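Local coordinates for protein hydrogenase (NiFe) small subunit HydA (Allochromatium vinosum, PDB 3MYR) that probably carries electrons along its iron-sulfur clusters as the small subunit of a heterodimeric [NiFe] hydrogenase, which oxidises molecular hydrogen with an electron acceptor, at residues S5-S10 against G66-I71; L9-C14 against Y94-E99; T15-S20 against C147-M152; D73-G78 against T127-V132; A114-L119 against S251-W256. All coordinates share one frame; numbering follows the deposited sequence.

Contact 1: residues S5-S10 against G66-I71; sequences SVIWLS and GQYLVI
Tyr68 opens the pairing against Ser5: its CB rests 3.7 Å from Ser5 OG, while the ring, with CG held between the backbone N and the carbonyl carbon (chi1 61°), is met obliquely by Ile7 CD1. The far ends of both polar side chains are held elsewhere, Tyr68 OH by the carbonyl of Thr100 and Ser5 OG by Asp40. Leu69 follows with the first rungs of a parallel ladder. Its N donates to Ser5 O (2.8 Å) and its O accepts from Ile7 N, while its side chain lies beside that of Val6, pointing the same way. Val70 turns to the other face of the sheet, where its CG1 packs 3.7 Å from Leu9 CD1. Ile71 closes the ladder, its N bonded to Ile7 O and its O receiving Leu9 N at 2.7 Å. Its CG2, anti to the backbone N (chi1 of CG1 -59°), sits over one face of the Trp8 indole, 3.7 Å from the centroid of the six-membered ring and displaced toward the rim, a CH-pi contact. Helices 50-63 and 93-101 cover the face with Ile7 and Val70. The parallel strand order 38-41, 5-10, 69-77, 106-110, 141-144 is that of a flavodoxin-like fold.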
# COMPACT_ATOMS: atom_id res chain seq x y z
N SER A 5 17.99 2.19 20.59
CA SER A 5 16.69 1.59 20.35
C SER A 5 15.66 2.53 19.70
O SER A 5 15.56 3.73 20.06
CB SER A 5 16.14 1.07 21.64
OG SER A 5 14.83 0.56 21.46
N VAL A 6 14.93 1.99 18.71
CA VAL A 6 13.90 2.73 17.98
C VAL A 6 12.57 1.96 17.96
O VAL A 6 12.54 0.76 17.65
CB VAL A 6 14.34 3.05 16.57
CG1 VAL A 6 13.16 3.72 15.81
CG2 VAL A 6 15.62 3.97 16.60
N ILE A 7 11.50 2.59 18.43
CA ILE A 7 10.20 1.98 18.43
C ILE A 7 9.32 2.77 17.44
O ILE A 7 9.19 4.01 17.58
CB ILE A 7 9.55 2.04 19.79
CG1 ILE A 7 10.33 1.08 20.75
CG2 ILE A 7 8.07 1.46 19.69
CD1 ILE A 7 9.86 1.20 22.22
N TRP A 8 8.76 2.06 16.45
CA TRP A 8 7.97 2.67 15.39
C TRP A 8 6.50 2.38 15.70
O TRP A 8 6.08 1.19 15.69
CB TRP A 8 8.38 2.10 14.02
CG TRP A 8 7.73 2.89 12.91
CD1 TRP A 8 6.39 2.89 12.57
CD2 TRP A 8 8.38 3.77 11.98
NE1 TRP A 8 6.18 3.66 11.45
CE2 TRP A 8 7.38 4.23 11.08
CE3 TRP A 8 9.73 4.16 11.75
CZ2 TRP A 8 7.68 5.07 9.99
CZ3 TRP A 8 9.99 5.05 10.74
CH2 TRP A 8 8.97 5.47 9.85
N LEU A 9 5.71 3.42 16.01
CA LEU A 9 4.26 3.21 16.28
C LEU A 9 3.49 3.60 15.05
O LEU A 9 3.69 4.72 14.51
CB LEU A 9 3.80 4.09 17.46
CG LEU A 9 4.56 3.87 18.79
CD1 LEU A 9 4.10 4.86 19.88
CD2 LEU A 9 4.30 2.42 19.16
N SER A 10 2.59 2.73 14.61
CA SER A 10 1.77 3.02 13.41
C SER A 10 0.31 3.17 13.84
O SER A 10 -0.26 2.22 14.38
CB SER A 10 1.88 1.82 12.43
OG SER A 10 3.23 1.70 12.05
N GLY A 66 14.48 5.91 29.08
CA GLY A 66 15.12 7.22 29.00
C GLY A 66 15.88 7.39 27.69
O GLY A 66 16.33 8.46 27.40
N GLN A 67 16.09 6.33 26.90
CA GLN A 67 17.11 6.40 25.84
C GLN A 67 16.50 6.10 24.50
O GLN A 67 17.10 6.40 23.51
CB GLN A 67 18.30 5.41 26.04
CG GLN A 67 19.09 5.55 27.40
CD GLN A 67 19.71 6.94 27.59
OE1 GLN A 67 20.39 7.48 26.69
NE2 GLN A 67 19.42 7.56 28.74
N TYR A 68 15.36 5.45 24.44
CA TYR A 68 14.89 5.03 23.10
C TYR A 68 14.22 6.18 22.31
O TYR A 68 13.66 7.10 22.87
CB TYR A 68 14.05 3.76 23.19
CG TYR A 68 12.80 3.96 24.05
CD1 TYR A 68 11.62 4.45 23.49
CD2 TYR A 68 12.82 3.67 25.42
CE1 TYR A 68 10.46 4.62 24.31
CE2 TYR A 68 11.68 3.82 26.24
CZ TYR A 68 10.52 4.30 25.68
OH TYR A 68 9.43 4.48 26.49
N LEU A 69 14.24 6.07 20.99
CA LEU A 69 13.54 7.00 20.14
C LEU A 69 12.18 6.39 19.73
O LEU A 69 12.11 5.21 19.39
CB LEU A 69 14.40 7.10 18.89
CG LEU A 69 14.48 8.32 18.01
CD1 LEU A 69 14.42 7.87 16.58
CD2 LEU A 69 13.56 9.54 18.28
N VAL A 70 11.11 7.19 19.75
CA VAL A 70 9.84 6.71 19.26
C VAL A 70 9.62 7.46 17.92
O VAL A 70 9.81 8.67 17.84
CB VAL A 70 8.69 7.00 20.27
CG1 VAL A 70 7.33 6.58 19.73
CG2 VAL A 70 8.97 6.23 21.55
N ILE A 71 9.30 6.72 16.85
CA ILE A 71 8.79 7.37 15.62
C ILE A 71 7.30 7.04 15.51
O ILE A 71 6.89 5.87 15.81
CB ILE A 71 9.57 6.86 14.42
CG1 ILE A 71 11.08 7.19 14.66
CG2 ILE A 71 9.02 7.50 13.14
CD1 ILE A 71 12.01 6.73 13.55

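Contact 2: residues L9-C14 against Y94-E99; sequences LSFQEC and YSILME. With SF4 (iron/sulfur cluster), chain I.
Leu9, near the end of strand 5-10, and Phe11, in the loop that follows, face helix 93-101 without backbone pairing, the nearest CA atoms being those of Leu9 and Leu97 at 7.8 Å. Phe11 carries most of the contact. Its CG is anti to the carbonyl carbon (chi1 -70°), and the far end of the ring reaches between Ile96 and Leu97. Ile96 CG2 comes to the ring edge, near its plane, 4.0 Å from Phe11 CZ. On Leu97 the ring meets CB, 3.9 Å from Phe11 CE2, and CD1 touches the same carbon; these two side chains cross at about a right angle. Leu9 adds a looser touch, its CD2 lying 4.2 Å from Ile96 CG2. The side chains that meet are apolar and buried; Phe11 CZ also comes 3.8 Å from the backbone N of Leu97. Beyond Phe11 an inverse gamma turn centred on Gln12 leads to the cluster, where Glu13 CB lies 3.5 Å from sulfur S1 and Cys14 SG binds iron FE4 at 2.3 Å. Phe11 also touches Val72 and Ile76 of strand 69-77, which places the contact where helix 93-101 packs against the sheet.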
# COMPACT_ATOMS: atom_id res chain seq x y z
N LEU A 9 5.71 3.42 16.01
CA LEU A 9 4.26 3.21 16.28
C LEU A 9 3.49 3.60 15.05
O LEU A 9 3.69 4.72 14.51
CB LEU A 9 3.80 4.09 17.46
CG LEU A 9 4.56 3.87 18.79
CD1 LEU A 9 4.10 4.86 19.88
CD2 LEU A 9 4.30 2.42 19.16
N SER A 10 2.59 2.73 14.61
CA SER A 10 1.77 3.02 13.41
C SER A 10 0.31 3.17 13.84
O SER A 10 -0.26 2.22 14.38
CB SER A 10 1.88 1.82 12.43
OG SER A 10 3.23 1.70 12.05
N PHE A 11 -0.29 4.34 13.65
CA PHE A 11 -1.65 4.52 14.23
C PHE A 11 -2.69 4.72 13.09
O PHE A 11 -2.85 3.80 12.25
CB PHE A 11 -1.57 5.71 15.22
CG PHE A 11 -0.78 5.38 16.50
CD1 PHE A 11 -0.95 4.16 17.15
CD2 PHE A 11 0.06 6.32 17.09
CE1 PHE A 11 -0.35 3.89 18.40
CE2 PHE A 11 0.71 6.05 18.31
CZ PHE A 11 0.51 4.83 18.97
N GLN A 12 -3.20 5.94 12.87
CA GLN A 12 -4.12 6.10 11.72
C GLN A 12 -3.31 6.52 10.50
O GLN A 12 -3.36 7.71 10.05
CB GLN A 12 -5.20 7.15 12.01
CG GLN A 12 -6.12 6.79 13.20
CD GLN A 12 -7.10 7.92 13.38
OE1 GLN A 12 -6.71 9.00 13.80
NE2 GLN A 12 -8.39 7.68 13.08
N GLU A 13 -2.53 5.58 9.99
CA GLU A 13 -1.64 5.92 8.88
C GLU A 13 -2.09 5.16 7.61
O GLU A 13 -2.90 4.17 7.69
CB GLU A 13 -0.18 5.59 9.16
CG GLU A 13 0.08 4.44 10.09
CD GLU A 13 0.18 3.04 9.46
OE1 GLU A 13 -0.65 2.12 9.84
OE2 GLU A 13 1.21 2.79 8.80
N CYS A 14 -1.47 5.51 6.49
CA CYS A 14 -1.80 4.78 5.27
C CYS A 14 -0.59 3.90 4.88
O CYS A 14 -0.63 3.18 3.89
CB CYS A 14 -2.14 5.85 4.17
SG CYS A 14 -0.64 6.58 3.35
N TYR A 94 -4.39 5.90 21.68
CA TYR A 94 -4.03 6.97 22.62
C TYR A 94 -3.31 6.43 23.84
O TYR A 94 -2.23 6.93 24.28
CB TYR A 94 -5.29 7.72 23.07
CG TYR A 94 -4.97 8.74 24.14
CD1 TYR A 94 -4.26 9.89 23.79
CD2 TYR A 94 -5.20 8.47 25.51
CE1 TYR A 94 -3.90 10.84 24.74
CE2 TYR A 94 -4.84 9.44 26.50
CZ TYR A 94 -4.19 10.63 26.08
OH TYR A 94 -3.75 11.63 26.95
N SER A 95 -3.85 5.32 24.34
CA SER A 95 -3.21 4.63 25.50
C SER A 95 -1.75 4.16 25.17
O SER A 95 -0.81 4.32 25.98
CB SER A 95 -4.08 3.42 25.82
OG SER A 95 -3.55 2.79 26.88
N ILE A 96 -1.56 3.63 23.97
CA ILE A 96 -0.25 3.11 23.55
C ILE A 96 0.74 4.27 23.34
O ILE A 96 1.89 4.22 23.77
CB ILE A 96 -0.38 2.27 22.25
CG1 ILE A 96 -1.27 1.00 22.49
CG2 ILE A 96 1.05 1.91 21.71
CD1 ILE A 96 -2.00 0.58 21.10
N LEU A 97 0.28 5.34 22.70
CA LEU A 97 1.08 6.53 22.53
C LEU A 97 1.61 7.03 23.88
O LEU A 97 2.86 7.19 24.05
CB LEU A 97 0.28 7.64 21.83
CG LEU A 97 0.98 9.02 21.79
CD1 LEU A 97 2.10 8.91 20.71
CD2 LEU A 97 -0.01 10.09 21.30
N MET A 98 0.70 7.25 24.84
CA MET A 98 1.09 7.91 26.07
C MET A 98 2.01 6.98 26.83
O MET A 98 3.01 7.43 27.38
CB MET A 98 -0.12 8.35 26.95
CG MET A 98 -1.03 9.43 26.23
SD MET A 98 -0.09 10.73 25.39
CE MET A 98 0.44 11.64 26.87
N GLU A 99 1.72 5.68 26.83
CA GLU A 99 2.57 4.76 27.60
C GLU A 99 3.98 4.58 26.92
O GLU A 99 4.98 4.52 27.60
CB GLU A 99 1.82 3.43 27.79
CG GLU A 99 2.71 2.19 27.77
CD GLU A 99 1.92 0.86 27.57
OE1 GLU A 99 1.15 0.51 28.50
OE2 GLU A 99 2.07 0.17 26.52
FE1 SF4 I . 0.31 10.95 4.09
FE2 SF4 I . 2.08 9.62 5.78
FE3 SF4 I . -0.45 10.48 6.71
FE4 SF4 I . 0.06 8.32 4.70
S1 SF4 I . 0.53 8.37 7.08
S2 SF4 I . -1.56 9.87 4.84
S3 SF4 I . 1.71 9.34 3.49
S4 SF4 I . 1.23 11.80 5.96

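Contact 3: residues T15-S20 against C147-M152; sequences TGCTES and CPPIPM. With SF4 (iron/sulfur cluster), chain I.
Ser20 meets the proline-rich loop with each atom of its side chain. Its CB lies 3.8 Å from Pro148 CG and also touches the carbonyl oxygen of Pro149. One bond further, OG stands anti to the backbone N (chi1 -178°) and donates to Pro149 O at 2.7 Å, nearly along the C=O axis. Ser20 OG also lies 3.4 Å from Pro151 CG, and the backbone carbonyl of Ser20 meets Pro151 CB. A single hydrogen bond therefore ties helix 16-23 to the loop just before helix 151-164, and the prolines, with no N-H of their own, supply carbonyl and ring surface. Closer to the cluster, Pro148, which follows a cis peptide bond, lays CB against Gly16 O at 3.6 Å and against cluster sulfur S3. Gly16 comes so near S3 that a CB there would clash with it. Cys17 SG binds iron FE2 at 2.3 Å and brushes Pro149 CD, while Cys147 SG binds FE1 at the same distance. Pro213 of the large subunit packs on both Ser20 and Pro148, and the carbonyl of Cys147 is bonded by Arg59 and Lys211 of that chain. Cys17 and Cys147, from remote parts of the sequence and backed by a glycine and a cis-proline, supply two of the four cysteine ligands of the proximal [4Fe-4S] cluster, as in [NiFe] hydrogenases.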
# COMPACT_ATOMS: atom_id res chain seq x y z
N THR A 15 0.51 4.03 5.66
CA THR A 15 1.77 3.27 5.53
C THR A 15 2.68 3.89 4.44
O THR A 15 3.81 3.47 4.25
CB THR A 15 1.57 1.69 5.42
OG1 THR A 15 0.71 1.22 6.49
CG2 THR A 15 2.96 0.90 5.52
N GLY A 16 2.22 4.96 3.80
CA GLY A 16 3.10 5.79 2.96
C GLY A 16 4.40 6.23 3.61
O GLY A 16 5.46 6.29 2.92
N CYS A 17 4.37 6.53 4.91
CA CYS A 17 5.58 7.04 5.53
C CYS A 17 6.59 5.94 5.70
O CYS A 17 7.80 6.16 5.55
CB CYS A 17 5.26 7.78 6.88
SG CYS A 17 4.21 9.27 6.60
N THR A 18 6.14 4.72 6.05
CA THR A 18 7.08 3.61 6.10
C THR A 18 7.63 3.26 4.70
O THR A 18 8.81 3.00 4.54
CB THR A 18 6.37 2.33 6.75
OG1 THR A 18 6.32 2.57 8.16
CG2 THR A 18 7.18 1.04 6.43
N GLU A 19 6.75 3.30 3.68
CA GLU A 19 7.22 2.99 2.33
C GLU A 19 8.28 4.01 1.99
O GLU A 19 9.27 3.66 1.40
CB GLU A 19 6.11 3.02 1.26
CG GLU A 19 5.16 1.84 1.46
CD GLU A 19 5.67 0.54 0.83
OE1 GLU A 19 4.94 -0.46 0.98
OE2 GLU A 19 6.71 0.46 0.12
N SER A 20 8.02 5.27 2.32
CA SER A 20 8.96 6.33 1.96
C SER A 20 10.34 6.00 2.59
O SER A 20 11.40 6.04 1.94
CB SER A 20 8.47 7.69 2.50
OG SER A 20 9.39 8.68 2.10
N CYS A 147 3.47 14.14 2.75
CA CYS A 147 2.46 13.10 2.65
C CYS A 147 2.84 12.22 1.44
O CYS A 147 2.30 12.36 0.32
CB CYS A 147 1.08 13.79 2.45
SG CYS A 147 -0.25 12.59 2.64
N PRO A 148 3.90 11.40 1.58
CA PRO A 148 4.73 11.29 2.81
C PRO A 148 5.92 12.27 2.64
O PRO A 148 6.04 12.92 1.59
CB PRO A 148 5.22 9.84 2.77
CG PRO A 148 5.33 9.52 1.23
CD PRO A 148 4.29 10.42 0.54
N PRO A 149 6.72 12.46 3.69
CA PRO A 149 7.95 13.23 3.60
C PRO A 149 8.86 12.54 2.57
O PRO A 149 8.79 11.32 2.35
CB PRO A 149 8.60 13.05 5.05
CG PRO A 149 7.36 12.63 5.95
CD PRO A 149 6.59 11.75 4.99
N ILE A 150 9.79 13.30 2.06
CA ILE A 150 10.87 12.77 1.19
C ILE A 150 11.70 11.68 1.86
O ILE A 150 12.15 11.84 2.97
CB ILE A 150 11.76 13.90 0.75
CG1 ILE A 150 10.89 14.93 -0.06
CG2 ILE A 150 12.87 13.39 -0.22
CD1 ILE A 150 11.68 16.36 -0.24
N PRO A 151 12.04 10.61 1.11
CA PRO A 151 12.68 9.48 1.83
C PRO A 151 13.95 9.93 2.50
O PRO A 151 14.18 9.53 3.67
CB PRO A 151 13.04 8.52 0.68
CG PRO A 151 11.83 8.69 -0.29
CD PRO A 151 11.46 10.22 -0.18
N MET A 152 14.80 10.69 1.77
CA MET A 152 16.08 11.08 2.36
C MET A 152 15.98 12.24 3.33
O MET A 152 16.93 12.48 4.07
CB MET A 152 17.14 11.30 1.30
CG MET A 152 17.67 9.86 0.97
SD MET A 152 19.23 9.91 0.22
CE MET A 152 18.85 10.59 -1.40
FE1 SF4 I . 0.31 10.95 4.09
FE2 SF4 I . 2.08 9.62 5.78
FE3 SF4 I . -0.45 10.48 6.71
FE4 SF4 I . 0.06 8.32 4.70
S1 SF4 I . 0.53 8.37 7.08
S2 SF4 I . -1.56 9.87 4.84
S3 SF4 I . 1.71 9.34 3.49
S4 SF4 I . 1.23 11.80 5.96

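Contact 4: residues D73-G78 against T127-V132; sequences DGSIPG and TGAMSV
Ile76 and Met130 form the hydrogen-bonded pair of a short antiparallel beta bridge, by which strand 129-130 is added to strand 69-77 in the otherwise largely parallel sheet of the flavodoxin-like domain. The tight part is this backbone ladder. Ile76 N donates to Met130 O almost straight (175°) and in the carbonyl plane, whereas Met130 N returns to Ile76 O at 2.7 Å from above that carbonyl's plane. Gly78 N adds a third bond to Gly128 O, again from above the plane. Between these rungs Pro77 and Ala129 make a non-hydrogen-bonded pair, with CA atoms 4.1 Å apart, and Pro77 CB rests on the carbonyl oxygen of Thr127. Ser75 CB lies against Met130 O, and Ser75 OG is 3.5 Å from Ala129 CB while hydrogen-bonded to Gln12 OE1; the amide nitrogen of Gln12 also holds Thr127 OG1. Ile76 and Met130 project from one face of the sheet. Ile76 is buried there against Phe11 and Leu97, its CD1 reaching Val132 CG2 at 3.9 Å. Looser is the partly exposed end at Gly128 and Met130, where the tip of the Met130 side chain leads away from the neighbouring strand. Met130 CB lies 3.7 Å from Ile76 O; CG is anti to the carbonyl carbon (chi1 -68°), and the side chain touches again at the sulfur. Gly78 makes room for it, since a CB at this position would clash; Met130 SD lies 3.9 Å from Gly78 CA.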
# COMPACT_ATOMS: atom_id res chain seq x y z
N ASP A 73 3.82 7.29 13.14
CA ASP A 73 3.26 7.40 11.81
C ASP A 73 1.72 7.46 12.04
O ASP A 73 1.18 6.54 12.66
CB ASP A 73 3.60 6.08 11.05
CG ASP A 73 3.38 6.23 9.62
OD1 ASP A 73 2.93 7.34 9.30
OD2 ASP A 73 3.56 5.30 8.82
N GLY A 74 0.99 8.43 11.45
CA GLY A 74 -0.50 8.47 11.57
C GLY A 74 -0.97 9.35 12.71
O GLY A 74 -0.27 9.55 13.69
N SER A 75 -2.20 9.83 12.60
CA SER A 75 -2.86 10.58 13.67
C SER A 75 -3.40 9.60 14.71
O SER A 75 -3.34 8.39 14.53
CB SER A 75 -3.99 11.46 13.08
OG SER A 75 -4.93 10.57 12.45
N ILE A 76 -3.79 10.14 15.85
CA ILE A 76 -4.29 9.34 16.96
C ILE A 76 -5.68 9.89 17.35
O ILE A 76 -5.82 11.10 17.60
CB ILE A 76 -3.35 9.56 18.16
CG1 ILE A 76 -1.89 9.16 17.74
CG2 ILE A 76 -3.81 8.74 19.39
CD1 ILE A 76 -0.96 10.40 17.35
N PRO A 77 -6.69 9.00 17.49
CA PRO A 77 -7.96 9.53 18.01
C PRO A 77 -7.72 9.93 19.43
O PRO A 77 -7.20 9.13 20.25
CB PRO A 77 -8.91 8.33 17.94
CG PRO A 77 -8.27 7.38 16.88
CD PRO A 77 -6.77 7.59 17.07
N GLY A 78 -8.08 11.17 19.74
CA GLY A 78 -7.76 11.75 21.04
C GLY A 78 -8.53 11.12 22.19
O GLY A 78 -9.49 10.34 21.98
N THR A 127 -13.31 10.75 13.45
CA THR A 127 -12.69 9.92 14.49
C THR A 127 -12.00 10.76 15.58
O THR A 127 -11.43 10.21 16.52
CB THR A 127 -11.69 8.88 13.95
OG1 THR A 127 -10.59 9.57 13.36
CG2 THR A 127 -12.36 7.90 12.90
N GLY A 128 -12.23 12.09 15.57
CA GLY A 128 -11.56 12.96 16.55
C GLY A 128 -10.04 12.78 16.57
O GLY A 128 -9.40 12.85 17.65
N ALA A 129 -9.45 12.67 15.38
CA ALA A 129 -7.98 12.51 15.21
C ALA A 129 -7.20 13.70 15.74
O ALA A 129 -7.59 14.83 15.48
CB ALA A 129 -7.64 12.34 13.72
N MET A 130 -6.04 13.46 16.37
CA MET A 130 -5.19 14.58 16.82
C MET A 130 -3.74 14.26 16.45
O MET A 130 -3.44 13.12 16.16
CB MET A 130 -5.32 14.66 18.37
CG MET A 130 -6.81 15.13 18.71
SD MET A 130 -7.06 15.58 20.40
CE MET A 130 -5.79 16.82 20.68
N SER A 131 -2.86 15.25 16.57
CA SER A 131 -1.44 15.14 16.21
C SER A 131 -0.66 14.78 17.48
O SER A 131 -1.17 14.93 18.61
CB SER A 131 -0.92 16.52 15.73
OG SER A 131 -0.96 17.48 16.81
N VAL A 132 0.57 14.35 17.29
CA VAL A 132 1.47 14.03 18.40
C VAL A 132 1.75 15.22 19.33
O VAL A 132 1.52 15.10 20.52
CB VAL A 132 2.80 13.45 17.81
CG1 VAL A 132 3.86 13.30 18.92
CG2 VAL A 132 2.48 12.16 17.12

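Contact 5: residues A114-L119 against S251-W256; sequences AAFGGL and SEPQFW
Phe116 and Trp256 both hold CG anti to the carbonyl carbon (chi1 -59° and -61°), which starts each ring toward the opposite segment. Pro253 CG then sits over the centre of the Phe116 ring, 3.6 Å from its centroid and only 7° off the normal, a close CH-pi contact. Ala115 CB covers the opposite face of the same ring, leaving Phe116 sandwiched between its own helix and the proline. At the rim, near the ring plane, the carbonyl oxygen of Ser251 approaches Phe116 CE2 to 3.5 Å. The second CH-pi contact is longer: Leu119 CD2 lies over the five-membered ring of Trp256, 4.2 Å from its centroid, with Phe255 CZ on the other face, offset toward the rim. Trp256 NE1 also comes 3.3 Å from Leu119 N, but both are donors and do not bond. Trp256 also meets the ring of Phe56 of the large subunit, and Leu119 packs on Ile41 of that chain, so this end borders the subunit interface. Between the two aromatic contacts a water joins the backbones. It donates to Phe116 O at 3.0 Å and accepts from Gly118 N and from Gln254 N, the latter at 2.7 Å. Gly117 and Gly118, both with positive phi, carry the chain past this water. The cluster-binding alpha/beta domain thus meets the C-terminal part by aromatic-aliphatic packing and a shared water, which satisfies three backbone polar groups where no direct bond between the two segments is clear.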
# COMPACT_ATOMS: atom_id res chain seq x y z
N ALA A 114 0.68 12.51 11.60
CA ALA A 114 1.23 12.51 12.95
C ALA A 114 1.62 13.93 13.39
O ALA A 114 1.40 14.30 14.53
CB ALA A 114 2.45 11.58 13.03
N ALA A 115 2.27 14.68 12.50
CA ALA A 115 2.75 15.99 12.86
C ALA A 115 1.63 16.99 13.13
O ALA A 115 1.70 17.72 14.13
CB ALA A 115 3.75 16.52 11.82
N PHE A 116 0.59 16.97 12.32
CA PHE A 116 -0.40 18.04 12.32
C PHE A 116 -1.86 17.55 12.29
O PHE A 116 -2.75 18.38 12.20
CB PHE A 116 -0.18 18.98 11.10
CG PHE A 116 1.19 19.62 11.05
CD1 PHE A 116 1.75 20.21 12.21
CD2 PHE A 116 1.90 19.67 9.86
CE1 PHE A 116 3.02 20.80 12.19
CE2 PHE A 116 3.19 20.28 9.80
CZ PHE A 116 3.76 20.85 10.95
N GLY A 117 -2.12 16.24 12.19
CA GLY A 117 -3.52 15.80 12.12
C GLY A 117 -3.78 15.20 10.73
O GLY A 117 -4.34 14.08 10.61
N GLY A 118 -3.27 15.84 9.67
CA GLY A 118 -3.33 15.19 8.35
C GLY A 118 -4.76 14.76 7.90
O GLY A 118 -5.76 15.41 8.19
N LEU A 119 -4.85 13.68 7.17
CA LEU A 119 -6.05 13.32 6.48
C LEU A 119 -7.16 12.93 7.43
O LEU A 119 -8.26 13.39 7.26
CB LEU A 119 -5.76 12.20 5.52
CG LEU A 119 -6.68 11.86 4.40
CD1 LEU A 119 -6.63 10.44 3.85
CD2 LEU A 119 -7.82 12.79 4.05
N SER A 251 2.96 19.22 3.08
CA SER A 251 3.69 19.26 4.37
C SER A 251 3.16 20.34 5.31
O SER A 251 3.75 20.57 6.36
CB SER A 251 5.17 19.55 4.08
OG SER A 251 5.28 20.77 3.32
N GLU A 252 2.05 21.02 4.96
CA GLU A 252 1.52 22.12 5.80
C GLU A 252 0.36 21.64 6.63
O GLU A 252 -0.48 20.89 6.13
CB GLU A 252 1.05 23.31 4.90
CG GLU A 252 2.23 23.98 4.19
CD GLU A 252 3.29 24.51 5.21
OE1 GLU A 252 2.86 25.17 6.20
OE2 GLU A 252 4.52 24.40 4.98
N PRO A 253 0.22 22.18 7.85
CA PRO A 253 -0.97 21.82 8.66
C PRO A 253 -2.30 22.08 7.91
O PRO A 253 -2.43 23.14 7.28
CB PRO A 253 -0.93 22.81 9.81
CG PRO A 253 0.59 23.19 9.98
CD PRO A 253 1.10 23.17 8.52
N GLN A 254 -3.30 21.20 8.08
CA GLN A 254 -4.58 21.42 7.39
C GLN A 254 -4.54 21.66 5.89
O GLN A 254 -5.38 22.37 5.36
CB GLN A 254 -5.39 22.55 8.09
CG GLN A 254 -5.95 22.12 9.51
CD GLN A 254 -4.85 22.24 10.58
OE1 GLN A 254 -4.19 23.29 10.67
NE2 GLN A 254 -4.57 21.17 11.30
N PHE A 255 -3.59 21.07 5.16
CA PHE A 255 -3.51 21.39 3.75
C PHE A 255 -4.71 20.82 3.00
O PHE A 255 -5.04 21.33 1.95
CB PHE A 255 -2.18 20.90 3.12
CG PHE A 255 -2.13 19.41 2.87
CD1 PHE A 255 -2.44 18.90 1.58
CD2 PHE A 255 -1.67 18.53 3.86
CE1 PHE A 255 -2.35 17.54 1.33
CE2 PHE A 255 -1.54 17.13 3.62
CZ PHE A 255 -1.84 16.64 2.34
N TRP A 256 -5.33 19.77 3.54
CA TRP A 256 -6.52 19.19 2.89
C TRP A 256 -7.68 20.16 2.86
O TRP A 256 -8.57 20.00 2.04
CB TRP A 256 -7.02 17.94 3.63
CG TRP A 256 -5.95 16.84 3.66
CD1 TRP A 256 -5.23 16.44 4.74
CD2 TRP A 256 -5.59 15.97 2.59
NE1 TRP A 256 -4.35 15.42 4.39
CE2 TRP A 256 -4.59 15.08 3.08
CE3 TRP A 256 -6.01 15.86 1.24
CZ2 TRP A 256 -4.00 14.07 2.28
CZ3 TRP A 256 -5.43 14.88 0.42
CH2 TRP A 256 -4.37 14.02 0.93
O HOH W 1 -3.21 18.79 9.31

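Overall arrangement
All five contacts are largely buried, with partly exposed edges in contacts 4 and 5. Contacts 1 and 4 share strand 69-77 and rest on backbone hydrogen bonds, parallel in one and antiparallel in the other. Contact 2 shares strand 5-10 with contact 1 but packs through apolar side chains, and it meets contact 4 through Gln12 and Ser75. Contacts 2 and 3 both supply cysteine ligands to the same [4Fe-4S] cluster, and Asp73 of contact 4 packs on Cys17. Contact 5 alone joins the two family regions, through CH-pi packing and water; its Trp256 touches Cys147 of contact 3, while Ala114 O is probably bonded to Val132 N of contact 4.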